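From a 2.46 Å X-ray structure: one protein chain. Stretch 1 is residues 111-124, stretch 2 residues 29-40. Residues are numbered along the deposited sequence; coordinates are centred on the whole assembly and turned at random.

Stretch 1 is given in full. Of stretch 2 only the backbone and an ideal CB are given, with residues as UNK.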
# COMPACT_ATOMS: atom_id res chain seq x y z
N ALA B 111 2.72 -6.58 9.03
CA ALA B 111 1.50 -7.36 8.80
C ALA B 111 1.69 -8.31 7.61
O ALA B 111 1.28 -9.46 7.65
CB ALA B 111 0.31 -6.41 8.58
N ILE B 112 2.38 -7.85 6.57
CA ILE B 112 2.64 -8.70 5.43
C ILE B 112 3.51 -9.87 5.86
O ILE B 112 3.30 -10.99 5.43
CB ILE B 112 3.28 -7.89 4.30
CG1 ILE B 112 2.30 -6.84 3.83
CG2 ILE B 112 3.73 -8.83 3.13
CD1 ILE B 112 2.92 -5.81 2.94
N THR B 113 4.52 -9.60 6.70
CA THR B 113 5.42 -10.63 7.19
C THR B 113 4.64 -11.69 7.95
O THR B 113 4.79 -12.88 7.70
CB THR B 113 6.50 -9.98 8.08
OG1 THR B 113 7.31 -9.10 7.27
CG2 THR B 113 7.39 -11.01 8.77
N GLY B 114 3.75 -11.27 8.84
CA GLY B 114 2.95 -12.26 9.54
C GLY B 114 2.08 -13.07 8.60
O GLY B 114 1.95 -14.29 8.75
N ALA B 115 1.51 -12.41 7.59
CA ALA B 115 0.66 -13.12 6.65
C ALA B 115 1.47 -14.15 5.87
O ALA B 115 1.09 -15.33 5.77
CB ALA B 115 -0.02 -12.13 5.70
N VAL B 116 2.62 -13.74 5.35
CA VAL B 116 3.46 -14.64 4.57
C VAL B 116 3.92 -15.80 5.43
O VAL B 116 4.01 -16.94 4.96
CB VAL B 116 4.65 -13.85 4.01
CG1 VAL B 116 5.73 -14.79 3.54
CG2 VAL B 116 4.19 -12.96 2.90
N THR B 117 4.14 -15.54 6.72
CA THR B 117 4.53 -16.62 7.62
C THR B 117 3.44 -17.67 7.66
O THR B 117 3.69 -18.87 7.46
CB THR B 117 4.80 -16.07 9.01
OG1 THR B 117 5.96 -15.21 8.99
CG2 THR B 117 5.02 -17.22 10.00
N GLN B 118 2.19 -17.23 7.85
CA GLN B 118 1.12 -18.21 7.86
C GLN B 118 1.02 -18.95 6.53
O GLN B 118 0.84 -20.18 6.51
CB GLN B 118 -0.21 -17.54 8.17
CG GLN B 118 -0.18 -16.59 9.35
CD GLN B 118 -0.82 -17.21 10.56
OE1 GLN B 118 -0.58 -18.38 10.86
NE2 GLN B 118 -1.65 -16.44 11.26
N LEU B 119 1.19 -18.24 5.42
CA LEU B 119 1.00 -18.89 4.12
C LEU B 119 2.06 -19.95 3.85
O LEU B 119 1.76 -21.03 3.33
CB LEU B 119 0.93 -17.85 3.00
CG LEU B 119 -0.39 -17.11 2.74
CD1 LEU B 119 -1.44 -18.09 2.31
CD2 LEU B 119 -0.93 -16.34 3.92
N VAL B 120 3.32 -19.67 4.20
CA VAL B 120 4.35 -20.68 3.97
C VAL B 120 4.15 -21.86 4.91
O VAL B 120 4.36 -23.03 4.51
CB VAL B 120 5.76 -20.08 4.12
CG1 VAL B 120 5.88 -18.81 3.31
CG2 VAL B 120 6.09 -19.80 5.57
N GLU B 121 3.71 -21.61 6.14
CA GLU B 121 3.44 -22.74 7.01
C GLU B 121 2.32 -23.58 6.45
O GLU B 121 2.38 -24.81 6.49
CB GLU B 121 3.13 -22.28 8.43
CG GLU B 121 4.22 -21.40 9.01
CD GLU B 121 5.61 -21.98 8.85
OE1 GLU B 121 6.54 -21.19 8.57
OE2 GLU B 121 5.79 -23.21 8.98
N LYS B 122 1.31 -22.94 5.86
CA LYS B 122 0.19 -23.68 5.29
C LYS B 122 0.61 -24.48 4.07
O LYS B 122 0.19 -25.63 3.88
CB LYS B 122 -0.94 -22.70 4.94
CG LYS B 122 -1.96 -23.23 3.92
CD LYS B 122 -1.71 -22.70 2.49
CE LYS B 122 -2.53 -23.47 1.44
NZ LYS B 122 -2.09 -24.90 1.26
N ALA B 123 1.49 -23.92 3.24
CA ALA B 123 1.94 -24.66 2.05
C ALA B 123 2.74 -25.90 2.46
O ALA B 123 2.45 -27.03 2.03
CB ALA B 123 2.71 -23.70 1.14
N LYS B 124 3.72 -25.72 3.35
CA LYS B 124 4.48 -26.88 3.81
C LYS B 124 3.57 -27.85 4.56
O LYS B 124 3.81 -29.07 4.54
CB LYS B 124 5.71 -26.46 4.62
CG LYS B 124 5.47 -26.12 6.05
CD LYS B 124 6.80 -26.09 6.79
CE LYS B 124 7.44 -24.71 6.78
NZ LYS B 124 7.95 -24.25 5.46
N UNK B 29 4.63 -24.54 -6.59
CA UNK B 29 3.21 -24.40 -6.90
C UNK B 29 2.40 -24.10 -5.66
O UNK B 29 1.46 -23.31 -5.71
CB UNK B 29 2.68 -25.67 -7.57
N UNK B 30 2.75 -24.71 -4.52
CA UNK B 30 2.00 -24.46 -3.30
C UNK B 30 2.15 -23.02 -2.83
O UNK B 30 1.16 -22.35 -2.48
CB UNK B 30 2.45 -25.42 -2.20
N UNK B 31 3.38 -22.50 -2.82
CA UNK B 31 3.50 -21.13 -2.33
C UNK B 31 2.91 -20.16 -3.34
O UNK B 31 2.36 -19.12 -2.96
CB UNK B 31 4.96 -20.78 -2.05
N UNK B 32 2.97 -20.48 -4.63
CA UNK B 32 2.47 -19.55 -5.61
C UNK B 32 0.96 -19.48 -5.49
O UNK B 32 0.38 -18.39 -5.48
CB UNK B 32 2.90 -19.95 -7.02
N UNK B 33 0.31 -20.63 -5.41
CA UNK B 33 -1.12 -20.62 -5.20
C UNK B 33 -1.53 -19.87 -3.96
O UNK B 33 -2.51 -19.14 -3.97
CB UNK B 33 -1.65 -22.06 -5.13
N UNK B 34 -0.78 -20.05 -2.86
CA UNK B 34 -1.15 -19.38 -1.62
C UNK B 34 -1.04 -17.85 -1.75
O UNK B 34 -1.94 -17.11 -1.33
CB UNK B 34 -0.27 -19.88 -0.47
N UNK B 35 0.03 -17.36 -2.40
CA UNK B 35 0.20 -15.93 -2.59
C UNK B 35 -0.83 -15.35 -3.55
O UNK B 35 -1.37 -14.27 -3.31
CB UNK B 35 1.61 -15.64 -3.10
N UNK B 36 -1.16 -16.11 -4.60
CA UNK B 36 -2.14 -15.66 -5.57
C UNK B 36 -3.53 -15.59 -4.94
O UNK B 36 -4.26 -14.62 -5.14
CB UNK B 36 -2.15 -16.59 -6.79
N UNK B 37 -3.90 -16.61 -4.19
CA UNK B 37 -5.21 -16.66 -3.58
C UNK B 37 -5.35 -15.69 -2.42
O UNK B 37 -6.47 -15.25 -2.11
CB UNK B 37 -5.51 -18.08 -3.10
N UNK B 38 -4.25 -15.34 -1.74
CA UNK B 38 -4.37 -14.45 -0.59
C UNK B 38 -4.17 -13.00 -0.96
O UNK B 38 -4.84 -12.13 -0.41
CB UNK B 38 -3.36 -14.84 0.49
N UNK B 39 -3.25 -12.71 -1.87
CA UNK B 39 -2.96 -11.34 -2.28
C UNK B 39 -3.55 -10.99 -3.64
O UNK B 39 -3.54 -9.82 -4.00
CB UNK B 39 -1.45 -11.12 -2.31
N UNK B 40 -4.10 -11.96 -4.37
CA UNK B 40 -4.74 -11.67 -5.65
C UNK B 40 -3.75 -10.98 -6.57
O UNK B 40 -4.10 -10.11 -7.37
CB UNK B 40 -5.99 -10.80 -5.46

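Stretch 2 is helical from 29 to 39 and runs roughly antiparallel to the helix of stretch 1, at 138° between their directions. The axes come within 8.9 Å. Stretch 1 offers mostly methyl groups, so shape matters more than charge.

Position 29 has nothing of stretch 1 near its CB. Many residues would suit; it is Asn 29.

At position 30 CA-to-CB points toward stretch 1. The CA atoms of 30 and Ala 123 are only 5.4 Å apart, and a small residue fits such close backbones well. It is Ala 30, whose CB meets Ala 123 CB at 3.8 Å.

Position 31 points sideways, with its CB 4.9 Å from Ala 123 CB. A longer apolar chain could reach Val 120; Leu, Ile or Met would suit. It is Ile 31. With chi1 t and chi2 p, its CD1 comes 3.8 Å from Val 120 CG1 and 4.2 Å from Leu 119 O, a packing contact.

Stretch 1 sets no limit on positions 32 and 33. They are Ile 32 and Gly 33; stretch 1 leaves room for a CB at the glycine.

Position 34 points toward stretch 1. Its CB is already 3.5 Å from Leu 119 CD1 and 4.3 Å from Lys 122 CD. Little space remains, so Ala, Gly or perhaps Ser would suit. It is Ala 34, packed against both side chains.

Position 35 points sideways and is loosely constrained. It is Leu 35. The end of Leu 35 comes nearer, with its CD2 4.8 Å from Val 116 CG2.

Position 36 is out of reach and open to many residues; it is Lys 36. Position 37 points toward stretch 1, but nothing lies within 5.5 Å of its CB, so a long polar chain is possible. It is Arg 37, without close contact here.

Position 38 points toward stretch 1, its CB 4.2 Å from Leu 119 CD1. Leu 119 and Ala 115 offer an apolar surface for a large aliphatic or aromatic residue. It is Tyr 38. Leu 119 CD2 sits over one ring face, 4.1 Å from the ring centroid of Tyr 38, a CH-pi contact. Ala 115 CB lies 4.2 Å from Tyr 38 CE1.

Position 39 also points toward stretch 1, but its CB touches nothing. The gap before Ile 112, Ala 115 and Val 116 suits a large apolar residue. Phe 39 fills it: its CZ lies 4.3 Å from both Ala 115 CB and Val 116 CG2.

Position 40 leaves the helix with positive phi, where Gly or Asn is common. It is His 40.

Stretch 2 (29-40) NAIIGALKRYFH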
# COMPACT_ATOMS: atom_id res chain seq x y z
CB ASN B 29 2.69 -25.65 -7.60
CG ASN B 29 3.25 -25.81 -8.98
OD1 ASN B 29 4.12 -25.04 -9.40
ND2 ASN B 29 2.77 -26.81 -9.71
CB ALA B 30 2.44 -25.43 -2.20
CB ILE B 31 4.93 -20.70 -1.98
CG1 ILE B 31 4.88 -19.46 -1.09
CG2 ILE B 31 5.70 -20.34 -3.22
CD1 ILE B 31 4.01 -19.60 0.14
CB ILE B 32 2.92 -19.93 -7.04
CG1 ILE B 32 4.40 -19.59 -7.25
CG2 ILE B 32 2.01 -19.23 -8.08
CD1 ILE B 32 5.06 -20.36 -8.42
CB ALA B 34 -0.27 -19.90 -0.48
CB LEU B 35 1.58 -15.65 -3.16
CG LEU B 35 2.70 -16.10 -2.25
CD1 LEU B 35 3.97 -15.86 -3.03
CD2 LEU B 35 2.62 -15.29 -0.98
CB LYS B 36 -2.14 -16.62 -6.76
CG LYS B 36 -2.38 -16.00 -8.14
CD LYS B 36 -2.71 -17.04 -9.22
CE LYS B 36 -1.55 -17.96 -9.45
NZ LYS B 36 -0.25 -17.24 -9.34
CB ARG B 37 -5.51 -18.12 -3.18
CG ARG B 37 -5.67 -19.05 -4.42
CD ARG B 37 -5.69 -20.54 -4.08
NE ARG B 37 -6.76 -20.92 -3.15
CZ ARG B 37 -6.67 -21.90 -2.26
NH1 ARG B 37 -7.70 -22.17 -1.46
NH2 ARG B 37 -5.54 -22.62 -2.14
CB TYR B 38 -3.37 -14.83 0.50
CG TYR B 38 -3.62 -14.16 1.83
CD1 TYR B 38 -3.17 -12.87 2.09
CD2 TYR B 38 -4.30 -14.82 2.83
CE1 TYR B 38 -3.41 -12.26 3.30
CE2 TYR B 38 -4.54 -14.23 4.05
CZ TYR B 38 -4.10 -12.94 4.28
OH TYR B 38 -4.33 -12.34 5.50
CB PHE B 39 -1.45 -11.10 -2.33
CG PHE B 39 -0.79 -11.15 -0.99
CD1 PHE B 39 -0.78 -10.05 -0.16
CD2 PHE B 39 -0.16 -12.31 -0.57
CE1 PHE B 39 -0.16 -10.10 1.08
CE2 PHE B 39 0.47 -12.37 0.66
CZ PHE B 39 0.46 -11.27 1.49
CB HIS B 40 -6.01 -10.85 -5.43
CG HIS B 40 -6.72 -11.22 -4.17
ND1 HIS B 40 -7.39 -12.43 -4.02
CD2 HIS B 40 -6.80 -10.60 -2.96
CE1 HIS B 40 -7.88 -12.50 -2.79
NE2 HIS B 40 -7.54 -11.41 -2.13
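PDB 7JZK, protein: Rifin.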